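Local coordinates for uncharacterized protein Rv2277c (Mycobacterium tuberculosis, PDB 5VUG) that probably hydrolyses phosphoric diesters, as glycerophosphodiester phosphodiesterases do, although its physiological substrate is not established, at residues L62-G68 with L83-N88; V77-Q81 with P105-Q111. All blocks are in the same frame, centred on the assembly; numbering follows the deposited sequence.

In the fold
Both contacts belong to the long connection that follows strand 54-56 and ends in helix 109-114, in the TIM-barrel domain of the glycerophosphodiester phosphodiesterase family. Their segments alternate along the chain, and the centres of the two contacts lie about 13 Å apart on the same side of the chain's centre. Both are partly buried; the difference lies in their chemistry. Contact 1 joins two loops, and donors and acceptors, with two waters, dominate it. Contact 2 sets helix 77-80 against the approach to helix 109-114, beside strand 54-56, and relies on aliphatic side chains with a polar margin. Leu62 links the two, its side chain touching both Leu80 and Ile106, while Ala85 also meets Ile106.

Contact 1: residues L62-G68 with L83-N88; sequences LATLTDG and LNAGWN
In the TIM-barrel domain, the loop after strand 54-56 meets that after helix 77-80, the CA atoms of Thr66 and Ala85 4.6 Å apart. Residues 62-64 have helical backbone angles; Leu62 O accepts from Thr66 N (3.0 Å) and Thr66 OG1 (2.7 Å), and Thr66 OG1 (p rotamer) from Gly68 N (2.9 Å), an ST turn. Asn84 to Trp87 form a type I turn, Asn84 OD1 taking Gly86 N (2.9 Å) in an Asx turn. Asp67 OD1 accepts from Asn84 N (2.9 Å), while Asp67 CB makes a CH-pi contact 3.6 Å from the centroid of the Trp87 six-membered ring. Asn88 ND2 donates to Thr64 O (2.9 Å) and to water 1 (3.2 Å), which donates to Ala63 O (2.8 Å) and Thr66 O (2.7 Å). Leu65 O takes water 2 (2.7 Å), itself an acceptor from Asn88 N (2.8 Å), and a weak bond from Trp87 N (3.4 Å). Leu83 CD1 meets Leu62 CD1 at 3.9 Å. The carbonyls of Ala63 to Thr66 thus meet amide or water, beside an apolar patch.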
loop_
_atom_site.group_PDB
_atom_site.type_symbol
_atom_site.label_atom_id
_atom_site.label_comp_id
_atom_site.label_asym_id
_atom_site.label_seq_id
_atom_site.Cartn_x
_atom_site.Cartn_y
_atom_site.Cartn_z
ATOM N N LEU A 62 23.789 -10.011 21.681
ATOM C CA LEU A 62 24.943 -9.250 22.145
ATOM C C LEU A 62 26.125 -9.313 21.180
ATOM O O LEU A 62 26.977 -8.417 21.205
ATOM C CB LEU A 62 25.342 -9.735 23.545
ATOM C CG LEU A 62 24.341 -9.357 24.645
ATOM C CD1 LEU A 62 24.545 -10.218 25.872
ATOM C CD2 LEU A 62 24.506 -7.890 25.004
ATOM N N ALA A 63 26.219 -10.352 20.347
ATOM C CA ALA A 63 27.368 -10.448 19.457
ATOM C C ALA A 63 27.396 -9.348 18.403
ATOM O O ALA A 63 28.466 -9.048 17.862
ATOM C CB ALA A 63 27.411 -11.821 18.779
ATOM N N THR A 64 26.253 -8.738 18.092
ATOM C CA THR A 64 26.225 -7.766 17.004
ATOM C C THR A 64 27.117 -6.569 17.307
ATOM O O THR A 64 27.818 -6.068 16.419
ATOM C CB THR A 64 24.781 -7.344 16.719
ATOM O OG1 THR A 64 24.031 -8.499 16.324
ATOM C CG2 THR A 64 24.728 -6.304 15.604
ATOM N N LEU A 65 27.139 -6.119 18.564
ATOM C CA LEU A 65 27.876 -4.911 18.918
ATOM C C LEU A 65 28.850 -5.073 20.082
ATOM O O LEU A 65 29.499 -4.088 20.458
ATOM C CB LEU A 65 26.907 -3.756 19.214
ATOM C CG LEU A 65 25.943 -3.401 18.080
ATOM C CD1 LEU A 65 24.890 -2.404 18.588
ATOM C CD2 LEU A 65 26.697 -2.824 16.887
ATOM N N THR A 66 28.969 -6.262 20.673
ATOM C CA THR A 66 29.822 -6.440 21.848
ATOM C C THR A 66 30.738 -7.644 21.666
ATOM O O THR A 66 30.665 -8.384 20.675
ATOM C CB THR A 66 29.023 -6.606 23.157
ATOM O OG1 THR A 66 28.582 -7.962 23.290
ATOM C CG2 THR A 66 27.803 -5.658 23.232
ATOM N N ASP A 67 31.601 -7.845 22.664
ATOM C CA ASP A 67 32.466 -9.011 22.727
ATOM C C ASP A 67 31.806 -10.216 23.391
ATOM O O ASP A 67 32.473 -11.235 23.590
ATOM C CB ASP A 67 33.799 -8.665 23.400
ATOM C CG ASP A 67 33.628 -7.968 24.745
ATOM O OD1 ASP A 67 32.646 -7.231 24.937
ATOM O OD2 ASP A 67 34.494 -8.163 25.617
ATOM N N GLY A 68 30.522 -10.124 23.739
ATOM C CA GLY A 68 29.768 -11.236 24.272
ATOM C C GLY A 68 28.767 -11.779 23.257
ATOM O O GLY A 68 28.627 -11.274 22.147
ATOM N N LEU A 83 30.650 -5.905 29.237
ATOM C CA LEU A 83 30.795 -6.032 27.793
ATOM C C LEU A 83 31.089 -4.680 27.161
ATOM O O LEU A 83 30.573 -3.645 27.597
ATOM C CB LEU A 83 29.533 -6.631 27.166
ATOM C CG LEU A 83 29.143 -8.020 27.675
ATOM C CD1 LEU A 83 27.818 -8.474 27.034
ATOM C CD2 LEU A 83 30.261 -9.027 27.410
ATOM N N ASN A 84 31.916 -4.699 26.122
ATOM C CA ASN A 84 32.308 -3.492 25.401
ATOM C C ASN A 84 31.372 -3.340 24.206
ATOM O O ASN A 84 31.503 -4.057 23.211
ATOM C CB ASN A 84 33.762 -3.628 24.960
ATOM C CG ASN A 84 34.258 -2.422 24.194
ATOM O OD1 ASN A 84 33.520 -1.465 23.962
ATOM N ND2 ASN A 84 35.529 -2.455 23.812
ATOM N N ALA A 85 30.421 -2.397 24.301
ATOM C CA ALA A 85 29.460 -2.111 23.236
ATOM C C ALA A 85 30.047 -1.265 22.106
ATOM O O ALA A 85 29.310 -0.847 21.202
ATOM C CB ALA A 85 28.212 -1.429 23.815
ATOM N N GLY A 86 31.344 -0.981 22.145
ATOM C CA GLY A 86 32.047 -0.388 21.028
ATOM C C GLY A 86 32.844 -1.390 20.226
ATOM O O GLY A 86 33.640 -0.991 19.366
ATOM N N TRP A 87 32.639 -2.683 20.475
ATOM C CA TRP A 87 33.517 -3.721 19.940
ATOM C C TRP A 87 33.586 -3.688 18.421
ATOM O O TRP A 87 34.650 -3.936 17.837
ATOM C CB TRP A 87 32.997 -5.080 20.383
ATOM C CG TRP A 87 33.925 -6.216 20.116
ATOM C CD1 TRP A 87 33.798 -7.184 19.153
ATOM C CD2 TRP A 87 35.111 -6.528 20.844
ATOM N NE1 TRP A 87 34.840 -8.075 19.239
ATOM C CE2 TRP A 87 35.660 -7.694 20.269
ATOM C CE3 TRP A 87 35.765 -5.935 21.928
ATOM C CZ2 TRP A 87 36.825 -8.276 20.747
ATOM C CZ3 TRP A 87 36.924 -6.516 22.396
ATOM C CH2 TRP A 87 37.445 -7.670 21.803
ATOM N N ASN A 88 32.463 -3.395 17.761
ATOM C CA ASN A 88 32.363 -3.464 16.307
ATOM C C ASN A 88 32.163 -2.106 15.647
ATOM O O ASN A 88 31.936 -2.043 14.431
ATOM C CB ASN A 88 31.257 -4.439 15.907
ATOM C CG ASN A 88 31.647 -5.876 16.181
ATOM O OD1 ASN A 88 32.829 -6.237 16.068
ATOM N ND2 ASN A 88 30.671 -6.707 16.563
HETATM O O HOH W 1 31.221 -9.353 18.198
HETATM O O HOH W 2 30.041 -2.214 18.529
#

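Contact 2: residues V77-Q81 with P105-Q111; sequences VQQLQ and PIPTLEQ
Ile106, its m,t side chain directed at helix 77-80, packs against Leu80: Leu80 O is 3.6 Å from Ile106 CB, and Leu80 CD2 is 4.0 Å from Ile106 CD1. Register runs from Gln81 beside Ile106 (CA atoms 5.1 Å apart) to Val77 beside Thr108 (7.9 Å), where Val77 CG2 meets Thr108 CG2 at 3.7 Å. The segment 105-108 is extended and leads into helix 109-114. Thr108 is the N-cap of that helix, in a capping box with Gln111: Gln111 N donates to Thr108 OG1 and Thr108 N to Gln111 OE1, each at 2.9 Å. In this barrel domain Val77 and Ile106 also touch Val55 of strand 54-56, which pairs antiparallel with 41-48, so the short helix and the lead-in to helix 109-114 both pack on that strand. At the margin, Gln81 CG lies 3.6 Å from Ile106 O, and Gln81 O 3.5 Å from Pro105 CB. Water 3 donates to Ile106 O (2.8 Å) and accepts from Gln81 NE2 (3.3 Å), whose distance to Gln111 OE1 is 3.0 Å.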
loop_
_atom_site.group_PDB
_atom_site.type_symbol
_atom_site.label_atom_id
_atom_site.label_comp_id
_atom_site.label_asym_id
_atom_site.label_seq_id
_atom_site.Cartn_x
_atom_site.Cartn_y
_atom_site.Cartn_z
ATOM N N VAL A 77 22.942 -7.842 34.985
ATOM C CA VAL A 77 23.429 -6.498 34.688
ATOM C C VAL A 77 24.930 -6.400 34.948
ATOM O O VAL A 77 25.657 -5.719 34.216
ATOM C CB VAL A 77 22.614 -5.430 35.446
ATOM C CG1 VAL A 77 22.844 -5.534 36.940
ATOM C CG2 VAL A 77 22.970 -4.027 34.940
ATOM N N GLN A 78 25.422 -7.078 35.987
ATOM C CA GLN A 78 26.856 -7.046 36.256
ATOM C C GLN A 78 27.642 -7.619 35.084
ATOM O O GLN A 78 28.672 -7.065 34.684
ATOM C CB GLN A 78 27.169 -7.791 37.554
ATOM C CG GLN A 78 28.639 -7.739 37.951
ATOM C CD GLN A 78 28.899 -8.328 39.328
ATOM O OE1 GLN A 78 27.981 -8.489 40.134
ATOM N NE2 GLN A 78 30.158 -8.652 39.605
ATOM N N GLN A 79 27.141 -8.704 34.487
ATOM C CA GLN A 79 27.788 -9.281 33.310
ATOM C C GLN A 79 27.689 -8.361 32.098
ATOM O O GLN A 79 28.661 -8.221 31.346
ATOM C CB GLN A 79 27.173 -10.644 33.002
ATOM C CG GLN A 79 27.475 -11.670 34.079
ATOM C CD GLN A 79 26.662 -12.934 33.947
ATOM O OE1 GLN A 79 25.576 -12.938 33.370
ATOM N NE2 GLN A 79 27.190 -14.024 34.485
ATOM N N LEU A 80 26.523 -7.742 31.884
ATOM C CA LEU A 80 26.336 -6.873 30.726
ATOM C C LEU A 80 27.250 -5.662 30.792
ATOM O O LEU A 80 27.794 -5.232 29.769
ATOM C CB LEU A 80 24.877 -6.420 30.642
ATOM C CG LEU A 80 23.889 -7.531 30.290
ATOM C CD1 LEU A 80 22.474 -7.157 30.704
ATOM C CD2 LEU A 80 23.958 -7.815 28.811
ATOM N N GLN A 81 27.419 -5.087 31.984
ATOM C CA GLN A 81 28.233 -3.885 32.116
ATOM C C GLN A 81 29.721 -4.157 31.942
ATOM O O GLN A 81 30.504 -3.204 31.835
ATOM C CB GLN A 81 27.944 -3.183 33.445
ATOM C CG GLN A 81 26.567 -2.545 33.508
ATOM C CD GLN A 81 26.343 -1.779 34.799
ATOM O OE1 GLN A 81 26.137 -2.374 35.859
ATOM N NE2 GLN A 81 26.396 -0.457 34.720
ATOM N N PRO A 105 31.134 0.656 27.566
ATOM C CA PRO A 105 30.339 -0.485 28.038
ATOM C C PRO A 105 28.847 -0.281 27.821
ATOM O O PRO A 105 28.363 0.827 27.598
ATOM C CB PRO A 105 30.659 -0.552 29.535
ATOM C CG PRO A 105 31.127 0.809 29.896
ATOM C CD PRO A 105 31.780 1.385 28.669
ATOM N N ILE A 106 28.108 -1.382 27.917
ATOM C CA ILE A 106 26.645 -1.290 27.981
ATOM C C ILE A 106 26.252 -0.518 29.234
ATOM O O ILE A 106 26.625 -0.924 30.345
ATOM C CB ILE A 106 25.986 -2.676 27.998
ATOM C CG1 ILE A 106 26.241 -3.430 26.690
ATOM C CG2 ILE A 106 24.483 -2.550 28.299
ATOM C CD1 ILE A 106 25.723 -4.869 26.717
ATOM N N PRO A 107 25.476 0.570 29.112
ATOM C CA PRO A 107 25.018 1.301 30.300
ATOM C C PRO A 107 23.632 0.870 30.755
ATOM O O PRO A 107 22.834 0.367 29.958
ATOM C CB PRO A 107 24.968 2.744 29.793
ATOM C CG PRO A 107 24.485 2.566 28.329
ATOM C CD PRO A 107 25.084 1.249 27.855
ATOM N N THR A 108 23.314 1.094 32.024
ATOM C CA THR A 108 21.934 0.919 32.441
ATOM C C THR A 108 21.108 2.106 31.952
ATOM O O THR A 108 21.637 3.188 31.663
ATOM C CB THR A 108 21.818 0.848 33.967
ATOM O OG1 THR A 108 22.269 2.084 34.556
ATOM C CG2 THR A 108 22.611 -0.329 34.531
ATOM N N LEU A 109 19.789 1.892 31.854
ATOM C CA LEU A 109 18.895 3.008 31.556
ATOM C C LEU A 109 19.056 4.108 32.593
ATOM O O LEU A 109 19.054 5.300 32.257
ATOM C CB LEU A 109 17.448 2.522 31.499
ATOM C CG LEU A 109 16.383 3.619 31.346
ATOM C CD1 LEU A 109 16.531 4.375 30.029
ATOM C CD2 LEU A 109 14.999 2.994 31.456
ATOM N N GLU A 110 19.224 3.721 33.861
ATOM C CA GLU A 110 19.383 4.699 34.933
ATOM C C GLU A 110 20.631 5.555 34.721
ATOM O O GLU A 110 20.588 6.785 34.887
ATOM C CB GLU A 110 19.404 3.968 36.282
ATOM C CG GLU A 110 19.427 4.865 37.500
ATOM C CD GLU A 110 18.760 4.237 38.727
ATOM O OE1 GLU A 110 18.730 4.905 39.776
ATOM O OE2 GLU A 110 18.251 3.093 38.648
ATOM N N GLN A 111 21.749 4.929 34.332
ATOM C CA GLN A 111 22.954 5.693 34.013
ATOM C C GLN A 111 22.716 6.628 32.838
ATOM O O GLN A 111 23.189 7.770 32.836
ATOM C CB GLN A 111 24.112 4.753 33.667
ATOM C CG GLN A 111 24.810 4.107 34.851
ATOM C CD GLN A 111 25.790 3.022 34.437
ATOM O OE1 GLN A 111 25.509 2.210 33.554
ATOM N NE2 GLN A 111 26.954 3.003 35.079
HETATM O O HOH W 3 28.184 0.495 32.159
#